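Tyrocidine synthetase 3 (Brevibacillus brevis, PDB 2JGP) probably forms peptide bonds in the assembly of the antibiotic tyrocidine, its carrier domain presenting the growing peptide to a condensation domain. Local coordinates at residues A[174-179]-A[205-210]; A[302-307]-A[487-492]; A[464-469]-A[479-484]. One frame throughout, in Å; residues are numbered along the deposited sequence.

Interaction 1: A[174-179]-A[205-210]; sequences AYSEVT and SLLKIG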
# COMPACT_ATOMS: atom_id res chain seq x y z
N ALA A 174 -4.59 23.86 19.30
CA ALA A 174 -5.45 23.80 20.48
C ALA A 174 -4.62 23.37 21.69
O ALA A 174 -4.15 22.24 21.75
CB ALA A 174 -6.59 22.83 20.26
N TYR A 175 -4.43 24.28 22.65
CA TYR A 175 -3.60 24.00 23.81
C TYR A 175 -4.44 23.78 25.07
O TYR A 175 -5.39 24.53 25.32
CB TYR A 175 -2.61 25.14 24.04
CG TYR A 175 -1.67 24.92 25.21
CD1 TYR A 175 -0.62 24.02 25.12
CD2 TYR A 175 -1.84 25.62 26.40
CE1 TYR A 175 0.24 23.81 26.18
CE2 TYR A 175 -0.99 25.42 27.47
CZ TYR A 175 0.05 24.52 27.36
OH TYR A 175 0.90 24.32 28.43
N SER A 176 -4.09 22.75 25.83
CA SER A 176 -4.75 22.46 27.11
C SER A 176 -3.74 21.91 28.11
O SER A 176 -2.69 21.39 27.73
CB SER A 176 -5.88 21.45 26.92
OG SER A 176 -6.82 21.88 25.95
N GLU A 177 -4.06 22.05 29.40
CA GLU A 177 -3.26 21.48 30.47
C GLU A 177 -4.13 20.50 31.26
O GLU A 177 -5.13 20.90 31.85
CB GLU A 177 -2.72 22.58 31.39
CG GLU A 177 -1.94 23.66 30.64
CD GLU A 177 -1.15 24.59 31.55
OE1 GLU A 177 -1.33 24.53 32.79
OE2 GLU A 177 -0.34 25.38 31.03
N VAL A 178 -3.75 19.23 31.24
CA VAL A 178 -4.54 18.17 31.85
C VAL A 178 -3.65 17.17 32.57
O VAL A 178 -2.44 17.15 32.36
CB VAL A 178 -5.35 17.39 30.77
CG1 VAL A 178 -6.30 18.33 30.04
CG2 VAL A 178 -4.40 16.71 29.79
N THR A 179 -4.26 16.33 33.40
CA THR A 179 -3.56 15.19 34.01
C THR A 179 -3.25 14.16 32.92
O THR A 179 -3.90 14.14 31.88
CB THR A 179 -4.42 14.53 35.11
OG1 THR A 179 -4.65 15.47 36.17
CG2 THR A 179 -3.73 13.29 35.68
N SER A 205 -4.08 19.06 18.84
CA SER A 205 -4.19 19.46 20.23
C SER A 205 -2.87 19.15 20.94
O SER A 205 -2.36 18.03 20.83
CB SER A 205 -5.34 18.75 20.93
OG SER A 205 -6.60 19.15 20.40
N LEU A 206 -2.32 20.14 21.63
CA LEU A 206 -1.15 19.94 22.48
C LEU A 206 -1.61 19.94 23.94
O LEU A 206 -2.15 20.93 24.42
CB LEU A 206 -0.12 21.05 22.26
CG LEU A 206 1.18 20.90 23.05
CD1 LEU A 206 1.87 19.58 22.73
CD2 LEU A 206 2.11 22.08 22.76
N LEU A 207 -1.39 18.82 24.62
CA LEU A 207 -1.81 18.66 26.01
C LEU A 207 -0.59 18.57 26.91
O LEU A 207 0.17 17.61 26.82
CB LEU A 207 -2.66 17.40 26.17
CG LEU A 207 -3.78 17.17 25.16
CD1 LEU A 207 -4.38 15.78 25.36
CD2 LEU A 207 -4.85 18.25 25.30
N LYS A 208 -0.40 19.58 27.76
CA LYS A 208 0.63 19.56 28.78
C LYS A 208 0.15 18.69 29.94
O LYS A 208 -0.83 19.03 30.61
CB LYS A 208 0.92 20.98 29.27
CG LYS A 208 2.01 21.07 30.34
CD LYS A 208 2.56 22.49 30.44
CE LYS A 208 3.82 22.57 31.29
NZ LYS A 208 3.57 23.11 32.65
N ILE A 209 0.83 17.57 30.15
CA ILE A 209 0.48 16.62 31.22
C ILE A 209 1.42 16.71 32.41
O ILE A 209 1.18 16.09 33.45
CB ILE A 209 0.39 15.16 30.69
CG1 ILE A 209 1.76 14.64 30.23
CG2 ILE A 209 -0.61 15.08 29.55
CD1 ILE A 209 1.75 13.19 29.81
N GLY A 210 2.50 17.47 32.25
CA GLY A 210 3.44 17.69 33.33
C GLY A 210 4.53 18.67 32.96
O GLY A 210 4.73 18.99 31.79
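A beta-alpha-beta unit on the surface of the condensation domain pairs strand 174-177, through helix 180-189, with strand 202-210, and the contact of 174-179 with 205-210 is the parallel seam of that crossover. Because the strands run the same way, the hydrogen bonds alternate from strand to strand: Leu206 N gives to Ala174 O at 2.8 Å, Ser176 N to Leu206 O, Lys208 N to Ser176 O, and Val178 N to Lys208 O at 3.0 Å. Each of these carbonyl oxygens also receives a CA-H from the opposite strand. Strand 174-177 forms an outer edge of its five-stranded sheet, while Tyr214 and Leu216 of strand 213-220, the next strand in the sheet, touch Leu206.

On the face shared by Tyr175, Leu206, Glu177 and Lys208, Tyr175 and Lys208 carry the contact: their side chains cross at a slant, with Tyr175 OH 3.2 Å from Lys208 CD. Tyr175 CG is anti to the backbone N (chi1 -179°). In the ring, Tyr175 CD1 lies 4.1 Å from Leu206 CD2, and Arg133 makes a cation-pi contact with it. Tyr175 OH donates to Glu177 OE2 at 3.1 Å, meeting the carboxylate on its anti side and 28° out of its plane. Lys208 runs beside Glu177, pointing the same way; Lys208 NZ remains 4.8 Å from Glu177 OE2, so any attraction between the charges acts without contact.

On the face of Ala174, Ser176, Ser205 and Leu207, Leu207 CD2 sits 3.7 Å from Ser176 CB. Farther along, Val178 CG2 touches both Leu207 CB and Ile209 CG2, each at 4.1 Å.

Interaction 2: A[302-307]-A[487-492]; sequences AGDQCT and FTRETM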
# COMPACT_ATOMS: atom_id res chain seq x y z
N ALA A 302 -15.22 -5.44 15.49
CA ALA A 302 -14.47 -5.67 16.72
C ALA A 302 -13.27 -6.56 16.40
O ALA A 302 -13.40 -7.59 15.73
CB ALA A 302 -15.35 -6.33 17.78
N GLY A 303 -12.10 -6.13 16.86
CA GLY A 303 -10.86 -6.83 16.55
C GLY A 303 -9.98 -7.01 17.76
O GLY A 303 -10.17 -6.39 18.81
N ASP A 304 -9.01 -7.91 17.61
CA ASP A 304 -7.90 -8.03 18.54
C ASP A 304 -6.68 -8.45 17.74
O ASP A 304 -6.79 -8.72 16.55
CB ASP A 304 -8.19 -9.07 19.60
CG ASP A 304 -7.69 -8.65 20.97
OD1 ASP A 304 -6.51 -8.20 21.09
OD2 ASP A 304 -8.48 -8.77 21.92
N GLN A 305 -5.53 -8.52 18.41
CA GLN A 305 -4.28 -8.84 17.74
C GLN A 305 -3.44 -9.80 18.58
O GLN A 305 -3.54 -9.81 19.80
CB GLN A 305 -3.48 -7.56 17.47
CG GLN A 305 -2.10 -7.82 16.86
CD GLN A 305 -1.40 -6.57 16.38
OE1 GLN A 305 -2.02 -5.54 16.12
NE2 GLN A 305 -0.08 -6.66 16.23
N CYS A 306 -2.62 -10.60 17.89
CA CYS A 306 -1.55 -11.35 18.54
C CYS A 306 -0.29 -11.23 17.69
O CYS A 306 -0.36 -11.02 16.48
CB CYS A 306 -1.94 -12.82 18.73
SG CYS A 306 -2.42 -13.66 17.22
N THR A 307 0.86 -11.33 18.35
CA THR A 307 2.15 -11.19 17.69
C THR A 307 3.11 -12.26 18.20
O THR A 307 3.10 -12.59 19.38
CB THR A 307 2.76 -9.80 17.95
OG1 THR A 307 1.83 -8.78 17.54
CG2 THR A 307 4.06 -9.62 17.18
N PHE A 487 -12.89 -15.62 15.72
CA PHE A 487 -11.77 -16.42 16.23
C PHE A 487 -11.42 -16.11 17.67
O PHE A 487 -11.52 -14.96 18.12
CB PHE A 487 -10.51 -16.22 15.37
CG PHE A 487 -10.76 -16.33 13.89
CD1 PHE A 487 -10.98 -17.56 13.29
CD2 PHE A 487 -10.75 -15.19 13.09
CE1 PHE A 487 -11.20 -17.65 11.93
CE2 PHE A 487 -10.97 -15.28 11.73
CZ PHE A 487 -11.19 -16.51 11.14
N THR A 488 -11.01 -17.15 18.40
CA THR A 488 -10.47 -16.99 19.75
C THR A 488 -8.98 -16.67 19.64
O THR A 488 -8.35 -16.92 18.60
CB THR A 488 -10.64 -18.28 20.58
OG1 THR A 488 -9.86 -19.34 20.02
CG2 THR A 488 -12.10 -18.71 20.63
N ARG A 489 -8.43 -16.11 20.71
CA ARG A 489 -6.99 -15.87 20.80
C ARG A 489 -6.20 -17.17 20.61
O ARG A 489 -5.17 -17.18 19.93
CB ARG A 489 -6.63 -15.25 22.15
CG ARG A 489 -5.14 -15.08 22.38
CD ARG A 489 -4.87 -14.17 23.56
NE ARG A 489 -5.33 -12.81 23.30
CZ ARG A 489 -4.69 -11.92 22.54
NH1 ARG A 489 -3.54 -12.22 21.96
NH2 ARG A 489 -5.21 -10.71 22.37
N GLU A 490 -6.69 -18.25 21.22
CA GLU A 490 -6.05 -19.56 21.14
C GLU A 490 -5.89 -20.01 19.68
O GLU A 490 -4.80 -20.41 19.26
CB GLU A 490 -6.85 -20.60 21.94
CG GLU A 490 -6.30 -22.02 21.89
CD GLU A 490 -7.21 -23.03 22.58
OE1 GLU A 490 -8.05 -22.62 23.42
OE2 GLU A 490 -7.08 -24.23 22.29
N THR A 491 -6.99 -19.94 18.93
CA THR A 491 -7.00 -20.33 17.51
C THR A 491 -6.02 -19.53 16.67
O THR A 491 -5.38 -20.07 15.77
CB THR A 491 -8.42 -20.19 16.91
OG1 THR A 491 -9.28 -21.18 17.49
CG2 THR A 491 -8.40 -20.37 15.38
N MET A 492 -5.91 -18.23 16.96
CA MET A 492 -5.06 -17.34 16.18
C MET A 492 -3.59 -17.47 16.55
O MET A 492 -2.72 -17.37 15.69
CB MET A 492 -5.54 -15.90 16.32
CG MET A 492 -6.87 -15.64 15.62
SD MET A 492 -6.70 -15.60 13.83
CE MET A 492 -7.17 -17.27 13.37
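With CG anti to the backbone N (chi1 175°) and the chain bent where NE is set (chi3 -65°), Arg489 reaches from the first turn of helix 489-508 to strand 303-309, where its guanidinium meets Asp304 and Gln305. The contact joins the N-terminal turn of this helix to an outermost strand of a four-stranded mixed sheet in the condensation domain, and the helix start lies against both strand 303-309 and its neighbour, strand 476-483.

The grip is end-on and converges on one atom. NH1 and NH2 of Arg489 both donate to the backbone oxygen Gln305 O, each at 3.2 Å, and both come from the same face of the carbonyl plane. Both bonds are bent, as expected when two nitrogens of one group share a single acceptor.

Arg489 NH2 also forms a salt bridge with Asp304 OD1 at 3.1 Å. Here the carboxylate stands at 90° to the guanidinium, so the two groups do not meet as a flat, two-pronged pair. The same Asp304 OD1 accepts from Gln305 N through its anti lone pair, at 2.9 Å, which helps hold the acid beside the arginine; the carboxylate itself probably supplies a favourable field at NH2.

Just before Arg489, Thr488 is the N-cap: Thr488 OG1 accepts from Thr491 N at 3.1 Å, while Asp292 receives bonds from Thr488 N and Thr491 OG1. Cys306 CB comes within 3.7 Å of Arg489 NH1. The apolar contact is made by the sulfur of the same cysteine, Cys306 SG resting 3.9 Å from Met492 CB.

Interaction 3: A[464-469]-A[479-484]; sequences DLTFSA and GVEYST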
# COMPACT_ATOMS: atom_id res chain seq x y z
N ASP A 464 -11.70 -10.40 7.99
CA ASP A 464 -11.71 -11.56 8.89
C ASP A 464 -10.41 -11.60 9.66
O ASP A 464 -10.40 -11.80 10.88
CB ASP A 464 -11.86 -12.88 8.13
CG ASP A 464 -13.25 -13.10 7.61
OD1 ASP A 464 -14.08 -12.18 7.72
OD2 ASP A 464 -13.50 -14.20 7.09
N LEU A 465 -9.32 -11.42 8.94
CA LEU A 465 -8.04 -11.22 9.57
C LEU A 465 -7.05 -10.52 8.63
O LEU A 465 -7.14 -10.64 7.41
CB LEU A 465 -7.47 -12.54 10.10
CG LEU A 465 -6.84 -13.55 9.14
CD1 LEU A 465 -5.38 -13.25 8.99
CD2 LEU A 465 -7.03 -14.97 9.66
N THR A 466 -6.14 -9.76 9.23
CA THR A 466 -5.06 -9.11 8.52
C THR A 466 -3.75 -9.68 9.05
O THR A 466 -3.48 -9.61 10.25
CB THR A 466 -5.07 -7.59 8.73
OG1 THR A 466 -6.26 -7.04 8.17
CG2 THR A 466 -3.85 -6.94 8.09
N PHE A 467 -2.96 -10.27 8.14
CA PHE A 467 -1.73 -10.94 8.50
C PHE A 467 -0.59 -9.98 8.18
O PHE A 467 -0.46 -9.56 7.04
CB PHE A 467 -1.60 -12.24 7.69
CG PHE A 467 -0.37 -13.04 8.00
CD1 PHE A 467 -0.44 -14.14 8.85
CD2 PHE A 467 0.86 -12.71 7.45
CE1 PHE A 467 0.69 -14.89 9.13
CE2 PHE A 467 1.99 -13.45 7.73
CZ PHE A 467 1.90 -14.54 8.57
N SER A 468 0.22 -9.63 9.18
CA SER A 468 1.28 -8.65 9.02
C SER A 468 2.63 -9.21 9.42
O SER A 468 2.82 -9.64 10.56
CB SER A 468 0.99 -7.42 9.88
OG SER A 468 -0.14 -6.71 9.39
N ALA A 469 3.57 -9.22 8.48
CA ALA A 469 4.95 -9.57 8.79
C ALA A 469 5.75 -8.28 8.95
O ALA A 469 5.62 -7.36 8.13
CB ALA A 469 5.54 -10.44 7.69
N GLY A 479 2.32 -10.76 12.90
CA GLY A 479 1.15 -10.19 13.58
C GLY A 479 -0.13 -10.59 12.88
O GLY A 479 -0.19 -10.61 11.65
N VAL A 480 -1.16 -10.90 13.67
CA VAL A 480 -2.49 -11.19 13.14
C VAL A 480 -3.52 -10.35 13.88
O VAL A 480 -3.65 -10.45 15.10
CB VAL A 480 -2.84 -12.69 13.24
CG1 VAL A 480 -4.25 -12.96 12.70
CG2 VAL A 480 -1.82 -13.52 12.48
N GLU A 481 -4.20 -9.49 13.13
CA GLU A 481 -5.33 -8.73 13.61
C GLU A 481 -6.55 -9.47 13.10
O GLU A 481 -6.68 -9.69 11.90
CB GLU A 481 -5.29 -7.31 13.05
CG GLU A 481 -6.53 -6.48 13.31
CD GLU A 481 -6.54 -5.22 12.46
OE1 GLU A 481 -5.89 -4.24 12.86
OE2 GLU A 481 -7.19 -5.23 11.39
N TYR A 482 -7.45 -9.86 14.00
CA TYR A 482 -8.55 -10.75 13.63
C TYR A 482 -9.87 -10.30 14.22
O TYR A 482 -9.91 -9.60 15.23
CB TYR A 482 -8.24 -12.18 14.09
CG TYR A 482 -8.06 -12.33 15.58
CD1 TYR A 482 -9.13 -12.65 16.41
CD2 TYR A 482 -6.81 -12.16 16.16
CE1 TYR A 482 -8.96 -12.79 17.78
CE2 TYR A 482 -6.63 -12.30 17.53
CZ TYR A 482 -7.71 -12.62 18.33
OH TYR A 482 -7.54 -12.76 19.68
N SER A 483 -10.95 -10.73 13.58
CA SER A 483 -12.31 -10.45 14.03
C SER A 483 -12.61 -11.22 15.31
O SER A 483 -12.55 -12.44 15.34
CB SER A 483 -13.31 -10.88 12.95
OG SER A 483 -13.08 -10.18 11.74
N THR A 484 -12.96 -10.48 16.37
CA THR A 484 -13.32 -11.08 17.66
C THR A 484 -14.58 -11.96 17.55
O THR A 484 -14.77 -12.89 18.34
CB THR A 484 -13.54 -9.97 18.71
OG1 THR A 484 -12.36 -9.14 18.78
CG2 THR A 484 -13.81 -10.56 20.09
O HOH W 1 -8.34 -7.06 9.80
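Val480 splays its two methyls between Leu465 and Phe467 of the facing strand. Val480 CG1, anti to the backbone N (chi1 179°), lies 3.9 Å from Leu465 CD1, while Val480 CG2 stands 3.9 Å from Phe467 CD1. Toward the open end of the hairpin, Leu465 CB and Tyr482 CB approach to 4.1 Å. Helix 489-508 packs on this apolar face through Met492, and Tyr337 and Phe499 lay their rings near that of Phe467.

These side chains belong to the non-hydrogen-bonded pairs of an antiparallel beta hairpin, strands 465-471 and 476-483, the two inner strands of the four-stranded sheet. The hydrogen-bonded pairs alternate with them: Thr466 and Glu481 bond N to O in both directions, and so do Ser468 and Gly479, whose Gly479 N to Ser468 O bond measures 2.6 Å.

On the opposite face, Thr466 and Glu481 run side by side, and one water bonds to both, 2.6 Å from Thr466 OG1 and 2.7 Å from Glu481 OE2. Ser468 OG bonds to Thr433 of strand 430-435. Where the hairpin opens, Asp464 O takes Ser483 N at 3.0 Å, and the Asp464 carboxylate forms a salt bridge with Arg295.

Overall arrangement
From the N terminus, interaction 1 comes first: residues 174-179 pair with 205-210 and close a short loop that contains helix 180-189, completing one edge of the five-stranded sheet. It is finished before interaction 2 opens at 302-307, and its nearest atoms remain about 23 Å from those of that contact. Interaction 2 spans 180 residues before 487-492 returns to strand 303-309; nested inside this long loop is interaction 3, the hairpin of 464-469 with 479-484. Interactions 2 and 3 touch, since strands 303-309 and 476-483 are sheet neighbours, probably bonded through Asp304 O to Tyr482 N, and helix 489-508 is the next element after the hairpin, beyond a short loop.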